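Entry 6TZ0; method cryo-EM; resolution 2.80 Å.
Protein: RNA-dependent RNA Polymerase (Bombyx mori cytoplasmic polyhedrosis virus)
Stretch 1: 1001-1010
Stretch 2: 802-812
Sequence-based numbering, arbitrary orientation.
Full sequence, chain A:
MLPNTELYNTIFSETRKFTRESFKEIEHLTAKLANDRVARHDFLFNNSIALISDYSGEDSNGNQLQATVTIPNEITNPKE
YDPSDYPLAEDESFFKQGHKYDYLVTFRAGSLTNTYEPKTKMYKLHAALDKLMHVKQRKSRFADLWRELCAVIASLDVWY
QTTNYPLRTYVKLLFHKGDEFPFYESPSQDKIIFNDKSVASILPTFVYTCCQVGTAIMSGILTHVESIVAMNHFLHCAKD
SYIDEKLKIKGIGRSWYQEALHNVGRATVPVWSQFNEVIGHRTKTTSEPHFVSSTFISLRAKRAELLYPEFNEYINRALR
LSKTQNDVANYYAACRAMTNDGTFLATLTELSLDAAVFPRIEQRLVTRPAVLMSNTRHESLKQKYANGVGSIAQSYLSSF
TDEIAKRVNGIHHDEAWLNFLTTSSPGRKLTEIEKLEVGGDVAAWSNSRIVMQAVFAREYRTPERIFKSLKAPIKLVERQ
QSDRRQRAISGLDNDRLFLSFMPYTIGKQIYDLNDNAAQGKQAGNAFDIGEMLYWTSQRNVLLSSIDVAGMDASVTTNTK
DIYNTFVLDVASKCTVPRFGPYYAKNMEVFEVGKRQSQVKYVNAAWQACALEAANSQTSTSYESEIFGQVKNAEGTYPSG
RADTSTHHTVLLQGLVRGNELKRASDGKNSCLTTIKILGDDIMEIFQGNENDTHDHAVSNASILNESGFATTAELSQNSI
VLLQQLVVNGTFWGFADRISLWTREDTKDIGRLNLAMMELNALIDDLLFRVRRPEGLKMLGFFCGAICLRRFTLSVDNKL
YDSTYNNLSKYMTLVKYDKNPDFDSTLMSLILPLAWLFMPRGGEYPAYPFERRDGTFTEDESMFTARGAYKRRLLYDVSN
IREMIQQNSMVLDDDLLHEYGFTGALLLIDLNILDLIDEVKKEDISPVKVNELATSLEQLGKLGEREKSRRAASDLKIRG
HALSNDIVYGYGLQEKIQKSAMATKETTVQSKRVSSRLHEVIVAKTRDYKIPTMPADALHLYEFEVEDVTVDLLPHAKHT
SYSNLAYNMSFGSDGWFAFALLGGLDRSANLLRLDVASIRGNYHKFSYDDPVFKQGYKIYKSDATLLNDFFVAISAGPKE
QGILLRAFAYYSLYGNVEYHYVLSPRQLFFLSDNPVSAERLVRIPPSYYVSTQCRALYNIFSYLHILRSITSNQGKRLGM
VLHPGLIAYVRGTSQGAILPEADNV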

# COMPACT_ATOMS: atom_id res chain seq x y z
N VAL A 1001 -13.58 44.91 9.80
CA VAL A 1001 -14.20 44.11 10.84
C VAL A 1001 -13.32 44.00 12.09
O VAL A 1001 -13.86 43.76 13.18
CB VAL A 1001 -14.64 42.72 10.34
CG1 VAL A 1001 -15.62 42.87 9.19
CG2 VAL A 1001 -13.46 41.87 9.94
N ILE A 1002 -12.00 44.20 11.96
CA ILE A 1002 -11.16 44.38 13.16
C ILE A 1002 -11.63 45.60 13.95
O ILE A 1002 -11.77 45.55 15.18
CB ILE A 1002 -9.67 44.51 12.78
CG1 ILE A 1002 -9.13 43.22 12.16
CG2 ILE A 1002 -8.82 44.85 13.99
CD1 ILE A 1002 -9.19 42.03 13.06
N VAL A 1003 -11.91 46.71 13.26
CA VAL A 1003 -12.38 47.91 13.93
C VAL A 1003 -13.80 47.73 14.46
O VAL A 1003 -14.12 48.14 15.58
CB VAL A 1003 -12.26 49.12 12.99
CG1 VAL A 1003 -12.90 50.37 13.59
CG2 VAL A 1003 -10.81 49.41 12.68
N ALA A 1004 -14.65 47.06 13.68
CA ALA A 1004 -16.07 46.98 14.03
C ALA A 1004 -16.32 46.01 15.18
O ALA A 1004 -17.09 46.33 16.10
CB ALA A 1004 -16.88 46.59 12.81
N LYS A 1005 -15.68 44.85 15.17
CA LYS A 1005 -15.97 43.80 16.14
C LYS A 1005 -15.21 43.95 17.45
O LYS A 1005 -15.39 43.12 18.34
CB LYS A 1005 -15.67 42.43 15.54
CG LYS A 1005 -16.52 42.07 14.33
CD LYS A 1005 -17.97 41.85 14.72
CE LYS A 1005 -18.83 41.50 13.52
NZ LYS A 1005 -18.50 40.15 12.97
N THR A 1006 -14.38 44.98 17.61
CA THR A 1006 -13.56 45.11 18.81
C THR A 1006 -13.87 46.38 19.60
O THR A 1006 -13.01 46.89 20.32
CB THR A 1006 -12.07 45.07 18.46
OG1 THR A 1006 -11.77 46.10 17.51
CG2 THR A 1006 -11.68 43.72 17.90
N ARG A 1007 -15.10 46.89 19.49
CA ARG A 1007 -15.46 48.04 20.32
C ARG A 1007 -15.88 47.59 21.72
O ARG A 1007 -15.22 47.94 22.71
CB ARG A 1007 -16.58 48.84 19.65
CG ARG A 1007 -16.13 49.54 18.38
CD ARG A 1007 -17.27 50.31 17.75
NE ARG A 1007 -17.75 51.39 18.61
CZ ARG A 1007 -17.23 52.61 18.63
NH1 ARG A 1007 -17.72 53.53 19.45
NH2 ARG A 1007 -16.21 52.92 17.84
N ASP A 1008 -16.95 46.82 21.82
CA ASP A 1008 -17.37 46.20 23.07
C ASP A 1008 -17.26 44.69 23.02
O ASP A 1008 -16.60 44.09 23.88
CB ASP A 1008 -18.81 46.60 23.41
CG ASP A 1008 -18.94 48.07 23.78
OD1 ASP A 1008 -17.96 48.64 24.28
OD2 ASP A 1008 -20.03 48.64 23.56
N TYR A 1009 -17.87 44.08 22.01
CA TYR A 1009 -17.84 42.64 21.72
C TYR A 1009 -18.38 41.83 22.91
O TYR A 1009 -17.64 41.19 23.66
CB TYR A 1009 -16.45 42.15 21.30
CG TYR A 1009 -16.50 40.76 20.72
CD1 TYR A 1009 -17.00 40.55 19.45
CD2 TYR A 1009 -16.06 39.66 21.44
CE1 TYR A 1009 -17.06 39.28 18.90
CE2 TYR A 1009 -16.13 38.39 20.91
CZ TYR A 1009 -16.63 38.21 19.64
OH TYR A 1009 -16.69 36.95 19.09
N LYS A 1010 -19.68 41.94 23.11
CA LYS A 1010 -20.37 40.92 23.88
C LYS A 1010 -20.35 39.61 23.10
O LYS A 1010 -20.36 39.60 21.86
CB LYS A 1010 -21.81 41.33 24.18
CG LYS A 1010 -21.99 42.16 25.45
CD LYS A 1010 -21.62 43.62 25.26
CE LYS A 1010 -22.64 44.33 24.39
NZ LYS A 1010 -22.37 45.79 24.29
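Stretch 2, residues 802-812: DSTYNNLSKYM

The contact between residues 802-812 and 1001-1010 of this polymerase is a small, mixed side-chain packing of two helical segments and the irregular chain that follows each, fastened at one end by a single hydrogen bond from a tyrosine hydroxyl to a backbone carbonyl. It illustrates a general principle: in irregular chain, a carbonyl without a helical partner can accept a hydrogen bond from a neighbouring side chain.

Stretch 2 enters as a helix already under way, helical at Asp802 and still so at Asn807, and Lys810 to Met812 are non-helical; stretch 1 also enters as a helix, still helical at Ala1004, and is loop by Thr1006. The two run in the same general sense, since Thr804 lies nearest Ile1002 (CA to CA, 6.9 Å) and Asn807 nearest Thr1006 (CA to CA, 6.3 Å).

Along the helical part, Ile1002 points toward stretch 2 and packs against Asn807 and Leu808, its CG2 lying 4.1 Å from CB of Asn807 and its CD1 4.1 Å from CD2 of Leu808, to which CG2 is equally near. Val1003 flanks this site, with CG2 3.5 Å from ND2 of Asn807. Thr1006, one turn after Ile1002, folds its hydroxyl back in a very short hydrogen bond, OG1 to O of Ile1002 at 2.4 Å; the same OG1 rests 3.6 Å from CB of Asn807, so a polar group is satisfied within its own stretch while packing against the other.

Beyond the helices, Tyr811 reaches across with chi1 in the m well. Its OH donates to O of Asp1008 at 2.5 Å, and that carbonyl lies near the ring plane, at the edge. Tyr1009 adds an apolar contact, CB to CZ of Tyr811 at 4.3 Å. Lys810 passes alongside, its CE 3.4 Å from O of Thr1006, while its NZ turns back to make weak hydrogen bonds with O of Asn806 and O of Asn807.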

# COMPACT_ATOMS: atom_id res chain seq x y z
N ASP A 802 -0.90 50.42 13.18
CA ASP A 802 -1.19 50.91 14.52
C ASP A 802 -2.66 50.71 14.88
O ASP A 802 -2.98 50.34 16.02
CB ASP A 802 -0.82 52.39 14.61
CG ASP A 802 -0.77 52.92 16.04
OD1 ASP A 802 -0.94 52.13 16.99
OD2 ASP A 802 -0.57 54.14 16.21
N SER A 803 -3.56 50.93 13.93
CA SER A 803 -4.98 50.77 14.21
C SER A 803 -5.39 49.31 14.33
O SER A 803 -6.43 49.01 14.92
CB SER A 803 -5.81 51.48 13.13
OG SER A 803 -7.19 51.32 13.38
N THR A 804 -4.60 48.39 13.78
CA THR A 804 -4.83 46.97 14.03
C THR A 804 -4.27 46.56 15.38
O THR A 804 -4.95 45.85 16.14
CB THR A 804 -4.20 46.14 12.91
OG1 THR A 804 -4.79 46.51 11.65
CG2 THR A 804 -4.41 44.65 13.13
N TYR A 805 -3.07 47.04 15.72
CA TYR A 805 -2.42 46.68 16.97
C TYR A 805 -3.20 47.19 18.18
O TYR A 805 -3.41 46.45 19.15
CB TYR A 805 -0.99 47.23 17.00
CG TYR A 805 -0.22 46.89 18.25
CD1 TYR A 805 0.35 45.64 18.42
CD2 TYR A 805 -0.08 47.81 19.28
CE1 TYR A 805 1.05 45.32 19.56
CE2 TYR A 805 0.61 47.50 20.43
CZ TYR A 805 1.17 46.26 20.57
OH TYR A 805 1.87 45.94 21.71
N ASN A 806 -3.65 48.45 18.13
CA ASN A 806 -4.35 49.03 19.26
C ASN A 806 -5.73 48.42 19.45
O ASN A 806 -6.21 48.32 20.58
CB ASN A 806 -4.48 50.54 19.08
CG ASN A 806 -3.15 51.25 19.21
OD1 ASN A 806 -2.32 50.90 20.05
ND2 ASN A 806 -2.94 52.26 18.37
N ASN A 807 -6.38 48.00 18.36
CA ASN A 807 -7.68 47.35 18.49
C ASN A 807 -7.54 45.93 19.01
O ASN A 807 -8.36 45.48 19.83
CB ASN A 807 -8.41 47.35 17.16
CG ASN A 807 -8.94 48.72 16.79
OD1 ASN A 807 -9.46 49.44 17.63
ND2 ASN A 807 -8.81 49.08 15.52
N LEU A 808 -6.51 45.20 18.57
CA LEU A 808 -6.38 43.82 19.01
C LEU A 808 -5.74 43.68 20.39
O LEU A 808 -5.91 42.64 21.03
CB LEU A 808 -5.57 43.01 18.00
CG LEU A 808 -6.24 42.81 16.65
CD1 LEU A 808 -5.34 42.01 15.72
CD2 LEU A 808 -7.58 42.12 16.81
N SER A 809 -5.03 44.70 20.88
CA SER A 809 -4.36 44.54 22.16
C SER A 809 -5.29 44.67 23.36
O SER A 809 -4.86 44.39 24.49
CB SER A 809 -3.22 45.55 22.30
OG SER A 809 -2.57 45.39 23.54
N LYS A 810 -6.55 45.08 23.17
CA LYS A 810 -7.47 45.15 24.30
C LYS A 810 -7.90 43.77 24.78
O LYS A 810 -8.23 43.60 25.95
CB LYS A 810 -8.71 45.97 23.94
CG LYS A 810 -8.46 47.44 23.76
CD LYS A 810 -9.77 48.19 23.60
CE LYS A 810 -10.42 47.86 22.28
NZ LYS A 810 -9.59 48.35 21.15
N TYR A 811 -7.91 42.78 23.89
CA TYR A 811 -8.36 41.45 24.24
C TYR A 811 -7.25 40.41 24.24
O TYR A 811 -7.43 39.34 24.81
CB TYR A 811 -9.47 40.99 23.28
CG TYR A 811 -10.71 41.84 23.36
CD1 TYR A 811 -11.64 41.67 24.37
CD2 TYR A 811 -10.96 42.83 22.41
CE1 TYR A 811 -12.78 42.45 24.44
CE2 TYR A 811 -12.09 43.61 22.47
CZ TYR A 811 -12.99 43.42 23.49
OH TYR A 811 -14.12 44.19 23.55
N MET A 812 -6.11 40.70 23.61
CA MET A 812 -5.01 39.76 23.49
C MET A 812 -3.71 40.45 23.85
O MET A 812 -3.66 41.66 24.10
CB MET A 812 -4.92 39.18 22.07
CG MET A 812 -6.10 38.35 21.65
SD MET A 812 -5.85 37.66 20.01
CE MET A 812 -6.08 39.12 19.00